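Local coordinates for beta-ketoacyl-[acyl-carrier-protein] synthase FabY (Pseudomonas aeruginosa, PDB 4CW4), which catalyses the condensation of acetyl-CoA with malonyl-ACP to give acetoacetyl-ACP, the primer that starts bacterial fatty acid synthesis, at residues A[8-14]-A[370-376]; A[490-494]-A[549-553]; A[288-293]-A[309-313]; A[261-265]-A[279-283]; A[269-273]-A[597-601]. One frame throughout, in Å; residues are numbered along the deposited sequence.

Interaction 1: residues A[8-14]-A[370-376]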
# COMPACT_ATOMS: atom_id res chain seq x y z
N ARG A 8 11.79 17.96 -17.72
CA ARG A 8 10.47 18.53 -17.55
C ARG A 8 10.22 18.90 -16.10
O ARG A 8 10.57 18.15 -15.19
CB ARG A 8 9.42 17.52 -18.02
CG ARG A 8 9.36 17.42 -19.55
CD ARG A 8 8.46 16.31 -20.02
NE ARG A 8 8.45 16.19 -21.48
CZ ARG A 8 8.01 15.13 -22.14
NH1 ARG A 8 7.59 14.05 -21.49
NH2 ARG A 8 8.01 15.13 -23.46
N LEU A 9 9.59 20.05 -15.91
CA LEU A 9 9.21 20.57 -14.58
C LEU A 9 7.77 20.19 -14.25
O LEU A 9 6.89 20.48 -15.03
CB LEU A 9 9.31 22.10 -14.55
CG LEU A 9 8.93 22.80 -13.24
CD1 LEU A 9 9.93 22.49 -12.14
CD2 LEU A 9 8.80 24.31 -13.41
N PRO A 10 7.54 19.53 -13.10
CA PRO A 10 6.15 19.24 -12.74
C PRO A 10 5.40 20.48 -12.24
O PRO A 10 5.78 21.08 -11.21
CB PRO A 10 6.30 18.22 -11.59
CG PRO A 10 7.69 17.65 -11.76
CD PRO A 10 8.48 18.84 -12.21
N VAL A 11 4.35 20.86 -12.94
CA VAL A 11 3.55 22.00 -12.52
C VAL A 11 2.16 21.53 -12.09
O VAL A 11 1.62 20.58 -12.66
CB VAL A 11 3.47 23.11 -13.58
CG1 VAL A 11 4.85 23.67 -13.86
CG2 VAL A 11 2.84 22.65 -14.86
N ILE A 12 1.62 22.19 -11.06
CA ILE A 12 0.31 21.88 -10.53
C ILE A 12 -0.73 22.66 -11.32
O ILE A 12 -0.77 23.89 -11.24
CB ILE A 12 0.20 22.24 -9.03
CG1 ILE A 12 1.28 21.53 -8.21
CG2 ILE A 12 -1.21 21.90 -8.52
CD1 ILE A 12 1.42 22.08 -6.81
N VAL A 13 -1.54 21.95 -12.11
CA VAL A 13 -2.51 22.60 -13.00
C VAL A 13 -3.94 22.49 -12.48
O VAL A 13 -4.86 23.10 -13.04
CB VAL A 13 -2.43 22.05 -14.45
CG1 VAL A 13 -1.00 22.19 -14.99
CG2 VAL A 13 -2.91 20.60 -14.53
N GLY A 14 -4.14 21.75 -11.39
CA GLY A 14 -5.45 21.63 -10.78
C GLY A 14 -5.31 20.99 -9.42
O GLY A 14 -4.29 20.38 -9.13
N VAL A 370 -4.00 16.41 -6.50
CA VAL A 370 -3.43 17.44 -7.35
C VAL A 370 -3.26 16.85 -8.74
O VAL A 370 -3.04 15.64 -8.90
CB VAL A 370 -2.07 18.00 -6.85
CG1 VAL A 370 -2.25 18.74 -5.51
CG2 VAL A 370 -1.01 16.90 -6.76
N VAL A 371 -3.38 17.72 -9.74
CA VAL A 371 -3.16 17.33 -11.13
C VAL A 371 -1.86 17.97 -11.56
O VAL A 371 -1.74 19.19 -11.51
CB VAL A 371 -4.30 17.79 -12.05
CG1 VAL A 371 -4.09 17.25 -13.46
CG2 VAL A 371 -5.64 17.36 -11.50
N LEU A 372 -0.88 17.16 -11.95
CA LEU A 372 0.40 17.64 -12.42
C LEU A 372 0.50 17.45 -13.92
O LEU A 372 0.01 16.46 -14.48
CB LEU A 372 1.55 16.84 -11.79
CG LEU A 372 1.55 16.72 -10.26
CD1 LEU A 372 2.73 15.90 -9.79
CD2 LEU A 372 1.55 18.13 -9.63
N MET A 373 1.18 18.39 -14.57
CA MET A 373 1.59 18.21 -15.95
C MET A 373 3.03 18.62 -16.09
O MET A 373 3.51 19.44 -15.33
CB MET A 373 0.77 19.09 -16.90
CG MET A 373 -0.66 18.69 -17.06
SD MET A 373 -1.51 19.78 -18.22
CE MET A 373 -3.11 18.95 -18.22
N ASP A 374 3.72 18.07 -17.09
CA ASP A 374 5.00 18.65 -17.46
C ASP A 374 4.80 20.07 -18.01
O ASP A 374 3.73 20.42 -18.52
CB ASP A 374 5.76 17.78 -18.45
CG ASP A 374 5.13 17.73 -19.82
OD1 ASP A 374 5.44 18.60 -20.68
OD2 ASP A 374 4.33 16.80 -20.04
N ASP A 375 5.84 20.87 -17.91
CA ASP A 375 5.76 22.27 -18.29
C ASP A 375 5.43 22.49 -19.75
O ASP A 375 4.75 23.45 -20.10
CB ASP A 375 7.06 23.01 -17.93
CG ASP A 375 8.29 22.44 -18.61
OD1 ASP A 375 8.63 21.27 -18.37
OD2 ASP A 375 8.99 23.19 -19.33
N GLU A 376 5.93 21.63 -20.62
CA GLU A 376 5.69 21.80 -22.05
C GLU A 376 4.22 21.57 -22.39
O GLU A 376 3.61 22.34 -23.14
CB GLU A 376 6.60 20.86 -22.82
CG GLU A 376 6.56 21.02 -24.31
CD GLU A 376 7.63 20.18 -24.98
OE1 GLU A 376 7.43 18.95 -25.10
OE2 GLU A 376 8.67 20.75 -25.35
O HOH W 1 9.05 16.98 -25.52
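Strands 10-14 and 370-374 run antiparallel, their short axes inclined at 135° and 4.6 Å apart at closest approach. V11 and M373 form a hydrogen-bonded pair, with V11 N to M373 O and M373 N to V11 O both 2.9 Å, and I12 faces L372 in the non-hydrogen-bonded pair that follows. There the register slips by one: V13 N (2.8 Å to V371 O) and G14 O (2.9 Å from V371 N) both serve V371, a classic beta bulge. The ladder places strand 10-19 between 366-374 and 387-394, where the sheets of the two halves of the thiolase-like fold join. I12 CG1 meets L372 CD2 at 3.7 Å on one face; V13 CG2 lies 3.7 Å from V371 CG1. Where strand gives way to helix 375-381, D375 OD1 accepts L9 N at 2.9 Å, while D375 OD2 binds H563 and R562. R8 NE makes a long, out-of-plane salt bridge to D374 OD1 (3.9 Å); D374 OD2 pairs with R306.

Interaction 2: residues A[490-494]-A[549-553]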
# COMPACT_ATOMS: atom_id res chain seq x y z
N ALA A 490 -0.87 25.01 1.45
CA ALA A 490 0.27 25.81 0.99
C ALA A 490 -0.09 26.62 -0.25
O ALA A 490 0.33 27.78 -0.40
CB ALA A 490 1.47 24.93 0.71
N LEU A 491 -0.88 26.03 -1.14
CA LEU A 491 -1.22 26.70 -2.38
C LEU A 491 -2.07 27.92 -2.10
O LEU A 491 -2.02 28.90 -2.83
CB LEU A 491 -1.98 25.75 -3.30
CG LEU A 491 -1.24 24.45 -3.67
CD1 LEU A 491 -2.04 23.68 -4.71
CD2 LEU A 491 0.19 24.75 -4.15
N GLY A 492 -2.86 27.84 -1.04
CA GLY A 492 -3.67 28.96 -0.60
C GLY A 492 -2.82 30.11 -0.09
O GLY A 492 -3.13 31.28 -0.33
N THR A 493 -1.76 29.79 0.65
CA THR A 493 -0.82 30.84 1.07
C THR A 493 -0.23 31.56 -0.14
O THR A 493 -0.10 32.79 -0.14
CB THR A 493 0.26 30.28 2.00
OG1 THR A 493 -0.35 29.90 3.22
CG2 THR A 493 1.39 31.31 2.28
N PHE A 494 0.16 30.82 -1.17
CA PHE A 494 0.65 31.45 -2.39
C PHE A 494 -0.41 32.38 -3.01
O PHE A 494 -0.09 33.48 -3.46
CB PHE A 494 1.08 30.40 -3.43
CG PHE A 494 2.30 29.60 -3.06
CD1 PHE A 494 3.33 30.15 -2.33
CD2 PHE A 494 2.39 28.28 -3.46
CE1 PHE A 494 4.44 29.39 -2.00
CE2 PHE A 494 3.48 27.53 -3.14
CZ PHE A 494 4.52 28.09 -2.41
N VAL A 549 7.77 22.84 -2.76
CA VAL A 549 6.75 23.42 -3.62
C VAL A 549 7.13 24.87 -3.91
O VAL A 549 7.43 25.63 -3.00
CB VAL A 549 5.35 23.40 -2.95
CG1 VAL A 549 4.26 23.74 -3.97
CG2 VAL A 549 5.08 22.07 -2.28
N LEU A 550 7.12 25.23 -5.19
CA LEU A 550 7.42 26.58 -5.65
C LEU A 550 6.13 27.30 -5.99
O LEU A 550 5.17 26.68 -6.47
CB LEU A 550 8.30 26.54 -6.90
CG LEU A 550 9.55 25.66 -6.85
CD1 LEU A 550 10.31 25.75 -8.18
CD2 LEU A 550 10.43 26.06 -5.67
N SER A 551 6.09 28.61 -5.76
CA SER A 551 4.92 29.41 -6.06
C SER A 551 4.66 29.52 -7.56
O SER A 551 5.57 29.32 -8.37
CB SER A 551 5.12 30.84 -5.52
OG SER A 551 6.13 31.48 -6.28
N PRO A 552 3.44 29.95 -7.92
CA PRO A 552 3.20 30.30 -9.32
C PRO A 552 4.18 31.33 -9.88
O PRO A 552 4.59 31.19 -11.03
CB PRO A 552 1.77 30.84 -9.30
CG PRO A 552 1.13 30.10 -8.18
CD PRO A 552 2.19 29.96 -7.13
N ARG A 553 4.55 32.34 -9.10
CA ARG A 553 5.46 33.35 -9.62
C ARG A 553 6.79 32.73 -10.03
O ARG A 553 7.32 33.04 -11.10
CB ARG A 553 5.74 34.46 -8.61
CG ARG A 553 6.57 35.59 -9.20
CD ARG A 553 6.82 36.72 -8.21
NE ARG A 553 7.95 36.41 -7.34
CZ ARG A 553 9.22 36.45 -7.72
NH1 ARG A 553 9.54 36.80 -8.96
NH2 ARG A 553 10.18 36.14 -6.85
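F494 is the bump here: its side chain leaves helix 482-496 and fills a hollow where strand 543-550 ends and helix 552-563 begins. S551 forms the wall over one ring face, its CB 3.8 Å from the ring centroid and 15° off the normal, a CH-pi contact. V549 O lies near the ring plane at its edge, 3.9 Å from F494 CZ; L550 O is 3.8 Å from F494 CE2. V549 CG1 closes the hollow 4.0 Å from F494 CE2. This is helix-on-sheet packing in the C-terminal half of the ketosynthase, where helix 482-496 also rests on strands 434-437 and 532-539. One turn before F494, L491 offers a smaller bump, its CD2 4.2 Å from V549 CG1, and it reaches on to I12 and F15 of strand 10-19. The P552 ring lies against the base of the phenylalanine, CD being 3.9 Å from F494 CB. S551 is the N-cap of helix 552-563: its OG bonds to I554 N and to E531.

Interaction 3: residues A[288-293]-A[309-313]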
# COMPACT_ATOMS: atom_id res chain seq x y z
N THR A 288 2.47 9.25 3.57
CA THR A 288 2.09 8.59 2.33
C THR A 288 1.90 9.51 1.12
O THR A 288 2.38 9.19 0.03
CB THR A 288 0.84 7.71 2.57
OG1 THR A 288 1.22 6.52 3.27
CG2 THR A 288 0.12 7.33 1.29
N PHE A 289 1.20 10.64 1.26
CA PHE A 289 0.97 11.43 0.06
C PHE A 289 2.28 11.87 -0.58
O PHE A 289 2.38 11.88 -1.79
CB PHE A 289 0.05 12.62 0.32
CG PHE A 289 0.07 13.62 -0.79
CD1 PHE A 289 -0.65 13.41 -1.95
CD2 PHE A 289 0.85 14.76 -0.69
CE1 PHE A 289 -0.62 14.31 -2.96
CE2 PHE A 289 0.88 15.67 -1.72
CZ PHE A 289 0.15 15.45 -2.86
N LEU A 290 3.27 12.23 0.23
CA LEU A 290 4.55 12.64 -0.31
C LEU A 290 5.25 11.47 -1.01
O LEU A 290 5.98 11.69 -1.96
CB LEU A 290 5.44 13.27 0.77
CG LEU A 290 5.00 14.65 1.29
CD1 LEU A 290 6.00 15.18 2.31
CD2 LEU A 290 4.86 15.63 0.15
N TYR A 291 5.04 10.24 -0.54
CA TYR A 291 5.57 9.09 -1.25
C TYR A 291 4.95 8.94 -2.65
O TYR A 291 5.65 8.69 -3.63
CB TYR A 291 5.36 7.81 -0.43
CG TYR A 291 6.24 7.62 0.80
CD1 TYR A 291 6.53 8.65 1.67
CD2 TYR A 291 6.75 6.38 1.10
CE1 TYR A 291 7.32 8.45 2.79
CE2 TYR A 291 7.53 6.17 2.22
CZ TYR A 291 7.82 7.21 3.06
OH TYR A 291 8.60 7.03 4.18
N ASN A 292 3.64 9.12 -2.74
CA ASN A 292 2.98 9.13 -4.04
C ASN A 292 3.50 10.31 -4.88
O ASN A 292 3.69 10.19 -6.09
CB ASN A 292 1.45 9.25 -3.87
CG ASN A 292 0.79 7.92 -3.54
OD1 ASN A 292 1.26 6.85 -3.92
ND2 ASN A 292 -0.35 8.01 -2.87
N LEU A 293 3.73 11.45 -4.25
CA LEU A 293 4.16 12.64 -4.97
C LEU A 293 5.59 12.44 -5.50
O LEU A 293 5.90 12.89 -6.60
CB LEU A 293 4.07 13.89 -4.09
CG LEU A 293 4.34 15.25 -4.75
CD1 LEU A 293 3.34 15.50 -5.84
CD2 LEU A 293 4.28 16.37 -3.72
N ILE A 309 -2.18 12.36 -11.80
CA ILE A 309 -3.12 12.66 -10.73
C ILE A 309 -2.53 12.01 -9.49
O ILE A 309 -2.32 10.79 -9.47
CB ILE A 309 -4.53 12.12 -11.01
CG1 ILE A 309 -5.24 12.95 -12.11
CG2 ILE A 309 -5.39 12.18 -9.74
CD1 ILE A 309 -4.61 12.90 -13.50
N VAL A 310 -2.20 12.82 -8.49
CA VAL A 310 -1.58 12.33 -7.27
C VAL A 310 -2.43 12.72 -6.07
O VAL A 310 -2.81 13.88 -5.94
CB VAL A 310 -0.19 12.95 -7.03
CG1 VAL A 310 0.51 12.28 -5.86
CG2 VAL A 310 0.69 12.89 -8.28
N GLY A 311 -2.73 11.78 -5.20
CA GLY A 311 -3.50 12.13 -4.02
C GLY A 311 -3.68 10.94 -3.11
O GLY A 311 -2.90 9.97 -3.16
N ASN A 312 -4.71 10.99 -2.27
CA ASN A 312 -5.01 9.92 -1.33
C ASN A 312 -6.45 10.08 -0.85
O ASN A 312 -7.07 11.15 -1.02
CB ASN A 312 -4.07 9.98 -0.12
CG ASN A 312 -2.72 9.35 -0.39
OD1 ASN A 312 -1.69 10.03 -0.47
ND2 ASN A 312 -2.70 8.04 -0.51
N SER A 313 -6.97 9.03 -0.24
CA SER A 313 -8.28 9.06 0.36
C SER A 313 -8.28 8.18 1.59
O SER A 313 -7.94 7.00 1.51
CB SER A 313 -9.34 8.54 -0.59
OG SER A 313 -10.60 8.71 0.02
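Two weak hydrogen bonds from one amide form the polar centre: N292 ND2 reaches G311 O at 3.2 Å and N312 OD1 at 3.4 Å, both with bent geometry. Stronger partners lie next door: N292 OD1 accepts I282 N and N312 ND2 donates to G227 O. N292 thus ties helix 288-301 to strand 278-283, and N312 ties strand 307-314 to the G227 loop. N312 OD1 also lies 3.1 Å from F289 CA, and T288 CG2 packs 3.4 Å from N312 ND2. Farther along, the F289 ring turns its edge to the strand, CD1 3.7 Å from G311 CA and CE1 3.7 Å from V310 CG1. V310 CG1 fits between F289, N292 and L293, 3.7 Å from N292 CB and 4.3 Å from L293 CD1. Helix 288-293 runs nearly antiparallel to strand 309-313, at 160° and 7.7 Å between axes. This is the buried central helix of the thiolase-like fold, with its N-terminal end just after C286, the inferred nucleophile, whose side chain is about 7 Å from that of T288.

Interaction 4: residues A[261-265]-A[279-283]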
# COMPACT_ATOMS: atom_id res chain seq x y z
N ASN A 261 -6.14 -1.43 -0.32
CA ASN A 261 -5.64 -0.06 -0.17
C ASN A 261 -5.37 0.64 -1.49
O ASN A 261 -5.20 1.86 -1.51
CB ASN A 261 -4.45 0.01 0.79
CG ASN A 261 -3.12 -0.14 0.09
OD1 ASN A 261 -2.93 -1.00 -0.76
ND2 ASN A 261 -2.18 0.71 0.48
N SER A 262 -5.33 -0.11 -2.59
CA SER A 262 -5.17 0.48 -3.92
C SER A 262 -6.45 0.98 -4.55
O SER A 262 -6.42 1.65 -5.58
CB SER A 262 -4.53 -0.54 -4.87
OG SER A 262 -5.37 -1.68 -5.02
N MET A 263 -7.59 0.65 -3.95
CA MET A 263 -8.86 0.94 -4.60
C MET A 263 -9.17 2.43 -4.81
O MET A 263 -9.84 2.75 -5.79
CB MET A 263 -10.00 0.20 -3.91
CG MET A 263 -9.94 -1.28 -4.24
SD MET A 263 -10.64 -1.59 -5.90
CE MET A 263 -9.76 -3.08 -6.38
N PRO A 264 -8.68 3.34 -3.93
CA PRO A 264 -8.87 4.76 -4.26
C PRO A 264 -8.22 5.13 -5.60
O PRO A 264 -8.74 5.97 -6.31
CB PRO A 264 -8.18 5.48 -3.09
CG PRO A 264 -8.41 4.54 -1.94
CD PRO A 264 -8.20 3.17 -2.55
N THR A 265 -7.11 4.49 -5.93
CA THR A 265 -6.41 4.65 -7.20
C THR A 265 -7.14 3.90 -8.32
O THR A 265 -7.41 4.45 -9.39
CB THR A 265 -4.99 4.04 -7.07
OG1 THR A 265 -4.39 4.56 -5.88
CG2 THR A 265 -4.16 4.33 -8.31
N THR A 279 0.03 3.37 -12.97
CA THR A 279 -0.76 3.42 -11.77
C THR A 279 0.05 2.83 -10.64
O THR A 279 1.05 2.16 -10.85
CB THR A 279 -2.10 2.70 -12.00
OG1 THR A 279 -3.00 3.00 -10.92
CG2 THR A 279 -1.93 1.19 -12.17
N GLY A 280 -0.37 3.11 -9.41
CA GLY A 280 0.28 2.54 -8.25
C GLY A 280 -0.25 3.22 -7.00
O GLY A 280 -0.82 4.30 -7.08
N SER A 281 -0.05 2.57 -5.85
CA SER A 281 -0.46 3.12 -4.57
C SER A 281 0.69 2.91 -3.61
O SER A 281 0.98 1.78 -3.25
CB SER A 281 -1.71 2.41 -4.05
OG SER A 281 -2.80 2.49 -4.96
N ILE A 282 1.31 4.01 -3.19
CA ILE A 282 2.52 3.95 -2.38
C ILE A 282 2.20 4.36 -0.96
O ILE A 282 1.59 5.39 -0.75
CB ILE A 282 3.62 4.83 -2.96
CG1 ILE A 282 3.73 4.58 -4.46
CG2 ILE A 282 4.94 4.55 -2.25
CD1 ILE A 282 4.83 5.31 -5.15
N THR A 283 2.54 3.53 0.01
CA THR A 283 2.37 3.89 1.41
C THR A 283 3.68 4.10 2.16
O THR A 283 4.71 3.49 1.87
CB THR A 283 1.50 2.87 2.16
OG1 THR A 283 2.02 1.55 1.97
CG2 THR A 283 0.09 2.89 1.64
O HOH W 2 0.61 0.38 -0.58
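A buried, largely polar contact holds the N-terminal part of helix 263-273 against strand 278-283, at the dimer interface in the N-terminal half of the ketosynthase. At its heart the hydroxyls T265 OG1 and S281 OG hydrogen-bond at 2.8 Å, either being a possible donor. The CA-to-CB bond of S281 points toward 261-265, and its OG also comes within 3.3 Å of S262 CA. Toward the beginning of the strand, T265 CG2 lies 3.2 Å from T279 OG1 and 3.6 Å from G280 O; T279 OG1 itself accepts from N269 ND2, farther along the same helix. At the other end a water accepts from N261 ND2 (3.0 Å) and donates to S281 O (3.0 Å) and T283 OG1 (3.1 Å), while N261 ND2 comes within 3.4 Å of T283 CG2. T283 OG1 hydrogen-bonds N261 OD1 of the second subunit, and the reciprocal bond joins the other pair. S281, I282 and T283 pair antiparallel with a strand of the second subunit, so the sheet runs on across the dimer. Within the chain, the strand lies parallel to strand 222-225, and I282 points away from helix 263-273 onto Y291 and K295 of helix 288-301.

Interaction 5: residues A[269-273]-A[597-601]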
# COMPACT_ATOMS: atom_id res chain seq x y z
N ASN A 269 -8.86 5.20 -12.23
CA ASN A 269 -8.61 4.67 -13.57
C ASN A 269 -9.88 4.09 -14.22
O ASN A 269 -10.14 4.35 -15.39
CB ASN A 269 -7.52 3.61 -13.54
CG ASN A 269 -6.18 4.17 -13.17
OD1 ASN A 269 -5.80 5.26 -13.62
ND2 ASN A 269 -5.44 3.42 -12.35
N ALA A 270 -10.64 3.33 -13.44
CA ALA A 270 -11.75 2.54 -13.95
C ALA A 270 -13.03 3.32 -14.19
O ALA A 270 -13.79 2.97 -15.08
CB ALA A 270 -12.05 1.42 -13.00
N TYR A 271 -13.27 4.36 -13.39
CA TYR A 271 -14.58 5.01 -13.39
C TYR A 271 -14.54 6.51 -13.59
O TYR A 271 -15.57 7.10 -13.88
CB TYR A 271 -15.31 4.70 -12.08
CG TYR A 271 -15.41 3.21 -11.82
CD1 TYR A 271 -15.89 2.33 -12.79
CD2 TYR A 271 -15.03 2.69 -10.59
CE1 TYR A 271 -15.97 0.95 -12.54
CE2 TYR A 271 -15.12 1.33 -10.33
CZ TYR A 271 -15.58 0.47 -11.31
OH TYR A 271 -15.67 -0.88 -11.02
N VAL A 272 -13.38 7.12 -13.43
CA VAL A 272 -13.27 8.58 -13.55
C VAL A 272 -12.52 9.00 -14.82
O VAL A 272 -13.06 9.71 -15.65
CB VAL A 272 -12.62 9.20 -12.29
CG1 VAL A 272 -12.58 10.74 -12.37
CG2 VAL A 272 -13.36 8.74 -11.04
N LEU A 273 -11.30 8.52 -14.99
CA LEU A 273 -10.46 8.94 -16.12
C LEU A 273 -10.48 7.98 -17.30
O LEU A 273 -10.17 8.39 -18.41
CB LEU A 273 -9.01 9.09 -15.67
CG LEU A 273 -8.78 10.02 -14.49
CD1 LEU A 273 -7.28 10.10 -14.20
CD2 LEU A 273 -9.33 11.39 -14.78
N ILE A 597 -18.16 12.42 -11.76
CA ILE A 597 -17.89 11.47 -12.83
C ILE A 597 -17.81 10.06 -12.26
O ILE A 597 -16.97 9.78 -11.41
CB ILE A 597 -16.55 11.79 -13.53
CG1 ILE A 597 -16.56 13.25 -14.04
CG2 ILE A 597 -16.30 10.80 -14.67
CD1 ILE A 597 -15.18 13.82 -14.34
N TYR A 598 -18.67 9.18 -12.73
CA TYR A 598 -18.66 7.78 -12.33
C TYR A 598 -19.17 6.96 -13.51
O TYR A 598 -20.37 6.75 -13.68
CB TYR A 598 -19.50 7.50 -11.09
CG TYR A 598 -19.41 6.05 -10.63
CD1 TYR A 598 -18.24 5.55 -10.09
CD2 TYR A 598 -20.50 5.19 -10.74
CE1 TYR A 598 -18.14 4.24 -9.69
CE2 TYR A 598 -20.41 3.87 -10.33
CZ TYR A 598 -19.22 3.40 -9.82
OH TYR A 598 -19.11 2.09 -9.41
N ASN A 599 -18.23 6.53 -14.34
CA ASN A 599 -18.54 5.99 -15.66
C ASN A 599 -18.56 4.46 -15.73
O ASN A 599 -18.16 3.87 -16.75
CB ASN A 599 -17.53 6.55 -16.67
CG ASN A 599 -18.06 6.57 -18.08
OD1 ASN A 599 -19.22 6.91 -18.32
ND2 ASN A 599 -17.21 6.21 -19.04
N PHE A 600 -19.03 3.84 -14.65
CA PHE A 600 -19.19 2.39 -14.57
C PHE A 600 -19.86 1.76 -15.79
O PHE A 600 -20.97 2.12 -16.17
CB PHE A 600 -19.98 2.04 -13.30
CG PHE A 600 -20.12 0.56 -13.04
CD1 PHE A 600 -21.07 -0.19 -13.70
CD2 PHE A 600 -19.30 -0.07 -12.11
CE1 PHE A 600 -21.20 -1.55 -13.45
CE2 PHE A 600 -19.43 -1.44 -11.85
CZ PHE A 600 -20.37 -2.17 -12.52
N GLY A 601 -19.14 0.84 -16.42
CA GLY A 601 -19.67 0.03 -17.50
C GLY A 601 -19.82 0.71 -18.84
O GLY A 601 -20.43 0.14 -19.74
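Helix 263-273 widens into a pi-type turn at 269-273, and there the carbonyl of Y271 accepts a bond from a distant loop: N599 N donates to Y271 O at 2.8 Å and 161°. The contact joins the C-terminal part of ketosynthase helix 263-273 to the irregular segment after helix 565-590, with an aromatic cluster of Y271, Y598 and F600 beside the backbone bond. The Y271 and Y598 rings meet obliquely, centroids 5.0 Å apart and planes at 51°, with Y271 CD2 3.6 Å from Y598 CE1 and Y598 OH over one face of the Y271 ring. F600 is nearly parallel to Y271, at 27°, but slid aside so that the rings barely overlap; their centroids are 5.6 Å apart, with Y271 CE1 3.5 Å from F600 CD2. The cluster extends within the chain to F267, edge-to-face with Y271, and to Y183 and H188 beside Y598. The second subunit also takes part: Y271 OH bonds to K401 O of that chain, whose I403 packs on Y271 and F399 on N599. At the start of the loop I597 points toward 269-273, its CG2 3.9 Å from Y271 O and 3.6 Å from V272 O.

In the fold
Interactions 1 to 4 reach the mixed sheet; interaction 5 ties a late loop to helix 263-273. Strands 366-374 and 307-314 are neighbours, so interactions 1 and 3 touch, centres 15 Å apart; interactions 3 and 4 are closest, at 9 Å. Interactions 1 and 2 meet where I12 packs on L491. Interactions 4 and 5 share helix 263-273, linked by N269 and T279. Along the chain, interactions 4 and 3 lie in series inside the loop closed by interaction 1, while interaction 5 crosses 1 and 4 and encloses 2 and 3. The N-terminal strand is thus integral to the core, loop 597-601 packs onto its outside, and all but interaction 2 touch the second subunit, interaction 3 through Y291 alone.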